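Local coordinates for protein silicatein alpha (Tethya aurantium, PDB 6ZQ3) that probably directs silica formation in the spicules of a marine sponge, as the mature form of an enzyme with the papain-type cysteine protease fold, at residues 26-30 with 165-169; 52-57 with 97-101. The contacts are given in a common frame with arbitrary orientation. Numbering follows the deposited sequence.

The centre of interaction 1 lies about 3 Å, and that of interaction 2 about 18 Å, from the centre of the chain, and the two centres are about 17 Å apart. Interaction 2 is nested in sequence within the loop of chain closed by interaction 1. The first joins helix 26-43 to strand 165-173 at the probable active site; the second ties helix 51-57 to a loop near the surface by a disulfide. They meet where the two helices, consecutive in the chain, pack together: Ala28 CB is 3.7 Å from Ile54 CG2, and Tyr27 CE2 is 3.8 Å from the same Ile54 CG2. Apolar contacts thus connect helix 26-43 to the disulfide-bonded helix.

Interaction 1: 26-30 with 165-169; sequences SYAFS and HAMVI
Residues 26-30 form the first turn and more of helix 26-43, closed by Ser30 N donating to Ser26 O at 2.7 Å. Beside them residues 165-169 run as an extended strand, nearly parallel to the helix: the axes make 10° and approach to 6.4 Å. The register sets Ser26 CA 5.2 Å from Ala166 CA and Ser30 CA 4.5 Å from Met167 CA. Ser26 and Ser30, four residues apart, both direct CB toward the strand. In the t rotamer, Ser30 OG donates to Met167 O at 2.8 Å; in the p rotamer, Ser26 OG accepts a weak hydrogen bond from Ala166 N at 3.3 Å (155° at the hydrogen). Ala166 fills the space between them, its CB 3.6 Å from Ser30 CB and 3.9 Å from Tyr27 N, while Val168 CG2 lies 3.9 Å from Ser30 O. The CA-to-CB bond of His165 points away, yet chi1 t and chi2 77° bring ND1 to 3.5 Å from Ser26 OG. The other ring nitrogen, NE2, is hydrogen-bonded to Asn185 OD1, and the Trp187 ring meets the imidazole with planes at about 45°. The CA-to-CB bond of Tyr27 points away, and its OH is hydrogen-bonded to Gly65 O. Within the sheet, His165, Met167 and Val168 form backbone hydrogen bonds with Ile138, Val136 and Lys184. A serine at the start of the central helix, facing a histidine backed by an asparagine across the domain interface, matches the catalytic site of the papain fold, with serine probably in place of the nucleophilic cysteine.

Interaction 2: 52-57 with 97-101; sequences QNIIDC and SSCTY
Asp56, with CB toward residues 97-101, overlaps the backbone from Ser97 to Cys99: its CB lies 3.8 Å from Cys99 CA, and chi1 m with chi2 -17° lets OD1 accept from Ser97 N at 2.8 Å (164° at the hydrogen). Asp56 OD2 accepts from Gln52 NE2 at 3.1 Å, one turn earlier, and is also hydrogen-bonded to the hydroxyl of Tyr90, which bonds Thr100 N as well; Gln52 NE2 also hydrogen-bonds Lys95 O. Residues 52-57 are nearly all of the short helix 51-57, to its end, with Asp56 N donating to Gln52 O at 2.8 Å; residues 97-101 form an irregular loop. Asp56 CA faces Cys99 CA at 5.0 Å, and Asn53 CA faces Tyr101 CA at 6.4 Å. Cys57 (chi1 m) and Cys99 (chi1 t) join SG to SG at 2.1 Å, with chi3 100°, and Cys57 SG also lies 4.3 Å from Tyr101 CB. Tyr101, chi1 t, puts its ring edge at Asn53: CD1 lies 3.2 Å from Asn53 OD1, and that oxygen accepts its hydrogen bond from Asp85 N. The Asp56 bond is this structure's own; the Cys57-Cys99 disulfide, joining helix end to surface loop, is a feature of the helical domain of papain-like proteases.

Interaction 1: 26-30 with 165-169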
ATOM      1  N   SER A  26       7.355   3.988   2.258  1.00 45.57           N
ATOM      2  CA  SER A  26       6.394   3.191   1.489  1.00 46.29           C
ATOM      3  C   SER A  26       5.430   2.419   2.391  1.00 39.98           C
ATOM      4  O   SER A  26       4.229   2.356   2.119  1.00 35.35           O
ATOM      5  CB  SER A  26       7.091   2.229   0.507  1.00 47.19           C
ATOM      6  OG  SER A  26       8.097   1.461   1.134  1.00 46.90           O
ATOM      7  N   TYR A  27       5.933   1.880   3.487  1.00 41.50           N
ATOM      8  CA  TYR A  27       5.037   1.226   4.459  1.00 42.58           C
ATOM      9  C   TYR A  27       3.762   2.050   4.684  1.00 38.54           C
ATOM     10  O   TYR A  27       2.658   1.510   4.613  1.00 42.29           O
ATOM     11  CB  TYR A  27       5.748   0.894   5.776  1.00 43.47           C
ATOM     12  CG  TYR A  27       6.097   2.076   6.648  1.00 46.47           C
ATOM     13  CD1 TYR A  27       7.291   2.760   6.479  1.00 47.23           C
ATOM     14  CD2 TYR A  27       5.249   2.486   7.682  1.00 46.84           C
ATOM     15  CE1 TYR A  27       7.618   3.832   7.294  1.00 47.93           C
ATOM     16  CE2 TYR A  27       5.561   3.562   8.483  1.00 46.59           C
ATOM     17  CZ  TYR A  27       6.751   4.231   8.289  1.00 45.00           C
ATOM     18  OH  TYR A  27       7.080   5.300   9.087  1.00 47.24           O
ATOM     19  N   ALA A  28       3.914   3.353   4.874  1.00 36.01           N
ATOM     20  CA  ALA A  28       2.784   4.224   5.182  1.00 36.89           C
ATOM     21  C   ALA A  28       1.884   4.413   4.020  1.00 38.77           C
ATOM     22  O   ALA A  28       0.676   4.459   4.190  1.00 44.16           O
ATOM     23  CB  ALA A  28       3.276   5.604   5.616  1.00 37.90           C
ATOM     24  N   PHE A  29       2.480   4.623   2.843  1.00 39.23           N
ATOM     25  CA  PHE A  29       1.709   4.918   1.655  1.00 36.61           C
ATOM     26  C   PHE A  29       0.972   3.665   1.306  1.00 36.17           C
ATOM     27  O   PHE A  29      -0.189   3.713   0.989  1.00 35.20           O
ATOM     28  CB  PHE A  29       2.591   5.384   0.500  1.00 37.44           C
ATOM     29  CG  PHE A  29       2.965   6.850   0.568  1.00 36.62           C
ATOM     30  CD1 PHE A  29       4.089   7.258   1.251  1.00 36.31           C
ATOM     31  CD2 PHE A  29       2.184   7.802  -0.043  1.00 36.06           C
ATOM     32  CE1 PHE A  29       4.443   8.585   1.316  1.00 35.96           C
ATOM     33  CE2 PHE A  29       2.511   9.137   0.033  1.00 38.46           C
ATOM     34  CZ  PHE A  29       3.654   9.532   0.713  1.00 37.29           C
ATOM     35  N   SER A  30       1.659   2.539   1.385  1.00 36.31           N
ATOM     36  CA  SER A  30       1.040   1.247   1.121  1.00 39.34           C
ATOM     37  C   SER A  30      -0.119   0.899   2.096  1.00 45.54           C
ATOM     38  O   SER A  30      -1.154   0.365   1.668  1.00 47.68           O
ATOM     39  CB  SER A  30       2.098   0.161   1.208  1.00 38.97           C
ATOM     40  OG  SER A  30       1.481  -1.103   1.192  1.00 47.61           O
ATOM     41  N   HIS A 165      10.339  -2.850  -0.213  1.00 45.52           N
ATOM     42  CA  HIS A 165       9.475  -1.772  -0.703  1.00 49.11           C
ATOM     43  C   HIS A 165       8.037  -2.252  -0.719  1.00 45.78           C
ATOM     44  O   HIS A 165       7.765  -3.399  -1.068  1.00 41.15           O
ATOM     45  CB  HIS A 165       9.930  -1.286  -2.099  1.00 51.51           C
ATOM     46  CG  HIS A 165       9.135  -0.130  -2.619  1.00 60.63           C
ATOM     47  ND1 HIS A 165       9.325   1.162  -2.176  1.00 64.62           N
ATOM     48  CD2 HIS A 165       8.147  -0.066  -3.546  1.00 66.10           C
ATOM     49  CE1 HIS A 165       8.483   1.969  -2.799  1.00 67.13           C
ATOM     50  NE2 HIS A 165       7.761   1.250  -3.640  1.00 64.81           N
ATOM     51  N   ALA A 166       7.136  -1.361  -0.321  1.00 41.72           N
ATOM     52  CA  ALA A 166       5.746  -1.690  -0.092  1.00 41.34           C
ATOM     53  C   ALA A 166       4.873  -0.893  -1.031  1.00 41.81           C
ATOM     54  O   ALA A 166       5.168   0.268  -1.328  1.00 39.65           O
ATOM     55  CB  ALA A 166       5.353  -1.384   1.361  1.00 40.49           C
ATOM     56  N   MET A 167       3.771  -1.497  -1.470  1.00 45.38           N
ATOM     57  CA  MET A 167       2.840  -0.819  -2.393  1.00 49.56           C
ATOM     58  C   MET A 167       1.442  -1.364  -2.216  1.00 45.88           C
ATOM     59  O   MET A 167       1.230  -2.233  -1.390  1.00 50.11           O
ATOM     60  CB  MET A 167       3.292  -1.012  -3.852  1.00 52.64           C
ATOM     61  CG  MET A 167       4.759  -1.371  -4.038  1.00 55.18           C
ATOM     62  SD  MET A 167       5.133  -1.960  -5.693  1.00 64.60           S
ATOM     63  CE  MET A 167       4.749  -0.438  -6.530  1.00 60.16           C
ATOM     64  N   VAL A 168       0.487  -0.858  -2.988  1.00 50.78           N
ATOM     65  CA  VAL A 168      -0.907  -1.346  -2.929  1.00 50.17           C
ATOM     66  C   VAL A 168      -1.236  -2.109  -4.183  1.00 47.44           C
ATOM     67  O   VAL A 168      -1.152  -1.553  -5.259  1.00 52.63           O
ATOM     68  CB  VAL A 168      -1.962  -0.224  -2.891  1.00 49.59           C
ATOM     69  CG1 VAL A 168      -3.229  -0.734  -2.226  1.00 53.01           C
ATOM     70  CG2 VAL A 168      -1.449   1.001  -2.177  1.00 51.87           C
ATOM     71  N   ILE A 169      -1.615  -3.369  -4.057  1.00 45.69           N
ATOM     72  CA  ILE A 169      -2.229  -4.069  -5.177  1.00 43.84           C
ATOM     73  C   ILE A 169      -3.668  -3.545  -5.366  1.00 43.39           C
ATOM     74  O   ILE A 169      -4.485  -3.608  -4.445  1.00 42.48           O
ATOM     75  CB  ILE A 169      -2.152  -5.606  -4.962  1.00 44.91           C
ATOM     76  CG1 ILE A 169      -0.677  -6.041  -5.013  1.00 46.15           C
ATOM     77  CG2 ILE A 169      -2.932  -6.377  -6.021  1.00 42.94           C
ATOM     78  CD1 ILE A 169      -0.476  -7.510  -5.289  1.00 47.69           C
TER

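Interaction 2: 52-57 with 97-101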
ATOM      1  N   GLN A  52       1.305  11.136   6.422  1.00 40.93           N
ATOM      2  CA  GLN A  52       2.137  11.943   7.286  1.00 41.55           C
ATOM      3  C   GLN A  52       1.790  11.623   8.737  1.00 45.49           C
ATOM      4  O   GLN A  52       2.672  11.570   9.633  1.00 42.39           O
ATOM      5  CB  GLN A  52       1.867  13.414   6.963  1.00 43.43           C
ATOM      6  CG  GLN A  52       2.802  14.410   7.641  1.00 45.35           C
ATOM      7  CD  GLN A  52       4.271  14.134   7.417  1.00 46.73           C
ATOM      8  OE1 GLN A  52       4.694  13.776   6.326  1.00 49.26           O
ATOM      9  NE2 GLN A  52       5.067  14.313   8.464  1.00 55.84           N
ATOM     10  N   ASN A  53       0.488  11.416   8.957  1.00 43.84           N
ATOM     11  CA  ASN A  53      -0.043  11.025  10.266  1.00 46.33           C
ATOM     12  C   ASN A  53       0.677   9.784  10.763  1.00 47.42           C
ATOM     13  O   ASN A  53       1.135   9.754  11.897  1.00 51.95           O
ATOM     14  CB  ASN A  53      -1.548  10.760  10.143  1.00 46.18           C
ATOM     15  CG  ASN A  53      -2.252  10.748  11.459  1.00 44.56           C
ATOM     16  OD1 ASN A  53      -3.465  10.883  11.511  1.00 44.49           O
ATOM     17  ND2 ASN A  53      -1.502  10.584  12.531  1.00 48.49           N
ATOM     18  N   ILE A  54       0.792   8.784   9.888  1.00 46.12           N
ATOM     19  CA  ILE A  54       1.428   7.522  10.225  1.00 50.65           C
ATOM     20  C   ILE A  54       2.921   7.733  10.452  1.00 51.51           C
ATOM     21  O   ILE A  54       3.523   7.106  11.332  1.00 53.57           O
ATOM     22  CB  ILE A  54       1.256   6.464   9.111  1.00 49.66           C
ATOM     23  CG1 ILE A  54      -0.071   5.732   9.228  1.00 58.36           C
ATOM     24  CG2 ILE A  54       2.320   5.400   9.216  1.00 50.30           C
ATOM     25  CD1 ILE A  54      -1.275   6.603   9.004  1.00 62.88           C
ATOM     26  N   ILE A  55       3.530   8.584   9.638  1.00 48.19           N
ATOM     27  CA  ILE A  55       4.972   8.826   9.772  1.00 51.37           C
ATOM     28  C   ILE A  55       5.288   9.507  11.094  1.00 46.65           C
ATOM     29  O   ILE A  55       6.122   9.017  11.855  1.00 40.01           O
ATOM     30  CB  ILE A  55       5.551   9.635   8.587  1.00 51.65           C
ATOM     31  CG1 ILE A  55       5.677   8.718   7.373  1.00 51.15           C
ATOM     32  CG2 ILE A  55       6.929  10.192   8.925  1.00 53.10           C
ATOM     33  CD1 ILE A  55       5.538   9.426   6.042  1.00 55.25           C
ATOM     34  N   ASP A  56       4.609  10.619  11.362  1.00 44.98           N
ATOM     35  CA  ASP A  56       4.828  11.337  12.603  1.00 47.16           C
ATOM     36  C   ASP A  56       4.521  10.541  13.875  1.00 48.23           C
ATOM     37  O   ASP A  56       5.235  10.712  14.868  1.00 56.62           O
ATOM     38  CB  ASP A  56       4.017  12.633  12.631  1.00 47.42           C
ATOM     39  CG  ASP A  56       4.419  13.576  11.548  1.00 46.87           C
ATOM     40  OD1 ASP A  56       5.520  13.380  10.979  1.00 44.05           O
ATOM     41  OD2 ASP A  56       3.640  14.505  11.253  1.00 48.10           O
ATOM     42  N   CYS A  57       3.487   9.698  13.874  1.00 45.01           N
ATOM     43  CA  CYS A  57       2.907   9.228  15.164  1.00 46.10           C
ATOM     44  C   CYS A  57       3.063   7.749  15.487  1.00 46.69           C
ATOM     45  O   CYS A  57       2.717   7.329  16.581  1.00 50.83           O
ATOM     46  CB  CYS A  57       1.422   9.580  15.247  1.00 43.53           C
ATOM     47  SG  CYS A  57       1.019  11.251  14.686  1.00 52.98           S
ATOM     48  N   SER A  97       7.674  15.103  11.086  1.00 55.69           N
ATOM     49  CA  SER A  97       7.364  16.308  11.820  1.00 58.48           C
ATOM     50  C   SER A  97       6.743  15.918  13.146  1.00 54.75           C
ATOM     51  O   SER A  97       6.637  14.731  13.474  1.00 60.47           O
ATOM     52  CB  SER A  97       6.406  17.175  11.002  1.00 60.21           C
ATOM     53  OG  SER A  97       6.913  17.352   9.689  1.00 64.91           O
ATOM     54  N   SER A  98       6.350  16.921  13.917  1.00 54.06           N
ATOM     55  CA  SER A  98       5.613  16.681  15.148  1.00 61.35           C
ATOM     56  C   SER A  98       4.285  15.966  14.859  1.00 59.04           C
ATOM     57  O   SER A  98       3.725  16.119  13.768  1.00 60.09           O
ATOM     58  CB  SER A  98       5.381  18.007  15.867  1.00 63.92           C
ATOM     59  OG  SER A  98       5.125  19.029  14.918  1.00 69.82           O
ATOM     60  N   CYS A  99       3.810  15.153  15.809  1.00 57.93           N
ATOM     61  CA  CYS A  99       2.520  14.493  15.647  1.00 59.37           C
ATOM     62  C   CYS A  99       1.445  15.542  15.886  1.00 57.71           C
ATOM     63  O   CYS A  99       1.274  16.016  16.993  1.00 58.82           O
ATOM     64  CB  CYS A  99       2.339  13.289  16.585  1.00 60.11           C
ATOM     65  SG  CYS A  99       0.751  12.384  16.381  1.00 63.74           S
ATOM     66  N   THR A 100       0.742  15.925  14.830  1.00 55.29           N
ATOM     67  CA  THR A 100      -0.369  16.845  14.975  1.00 57.19           C
ATOM     68  C   THR A 100      -1.676  16.087  14.761  1.00 52.67           C
ATOM     69  O   THR A 100      -2.617  16.622  14.222  1.00 48.66           O
ATOM     70  CB  THR A 100      -0.268  18.032  13.990  1.00 65.35           C
ATOM     71  OG1 THR A 100       1.101  18.450  13.851  1.00 68.63           O
ATOM     72  CG2 THR A 100      -1.126  19.220  14.487  1.00 67.55           C
ATOM     73  N   TYR A 101      -1.757  14.838  15.195  1.00 54.37           N
ATOM     74  CA  TYR A 101      -3.005  14.121  15.021  1.00 57.16           C
ATOM     75  C   TYR A 101      -4.154  14.855  15.737  1.00 58.07           C
ATOM     76  O   TYR A 101      -4.072  15.129  16.940  1.00 52.03           O
ATOM     77  CB  TYR A 101      -2.915  12.671  15.520  1.00 58.00           C
ATOM     78  CG  TYR A 101      -4.273  12.020  15.515  1.00 58.13           C
ATOM     79  CD1 TYR A 101      -4.782  11.464  14.351  1.00 56.40           C
ATOM     80  CD2 TYR A 101      -5.079  12.020  16.651  1.00 59.92           C
ATOM     81  CE1 TYR A 101      -6.023  10.871  14.323  1.00 56.18           C
ATOM     82  CE2 TYR A 101      -6.338  11.432  16.634  1.00 61.63           C
ATOM     83  CZ  TYR A 101      -6.805  10.858  15.460  1.00 62.86           C
ATOM     84  OH  TYR A 101      -8.060  10.263  15.400  1.00 72.37           O
TER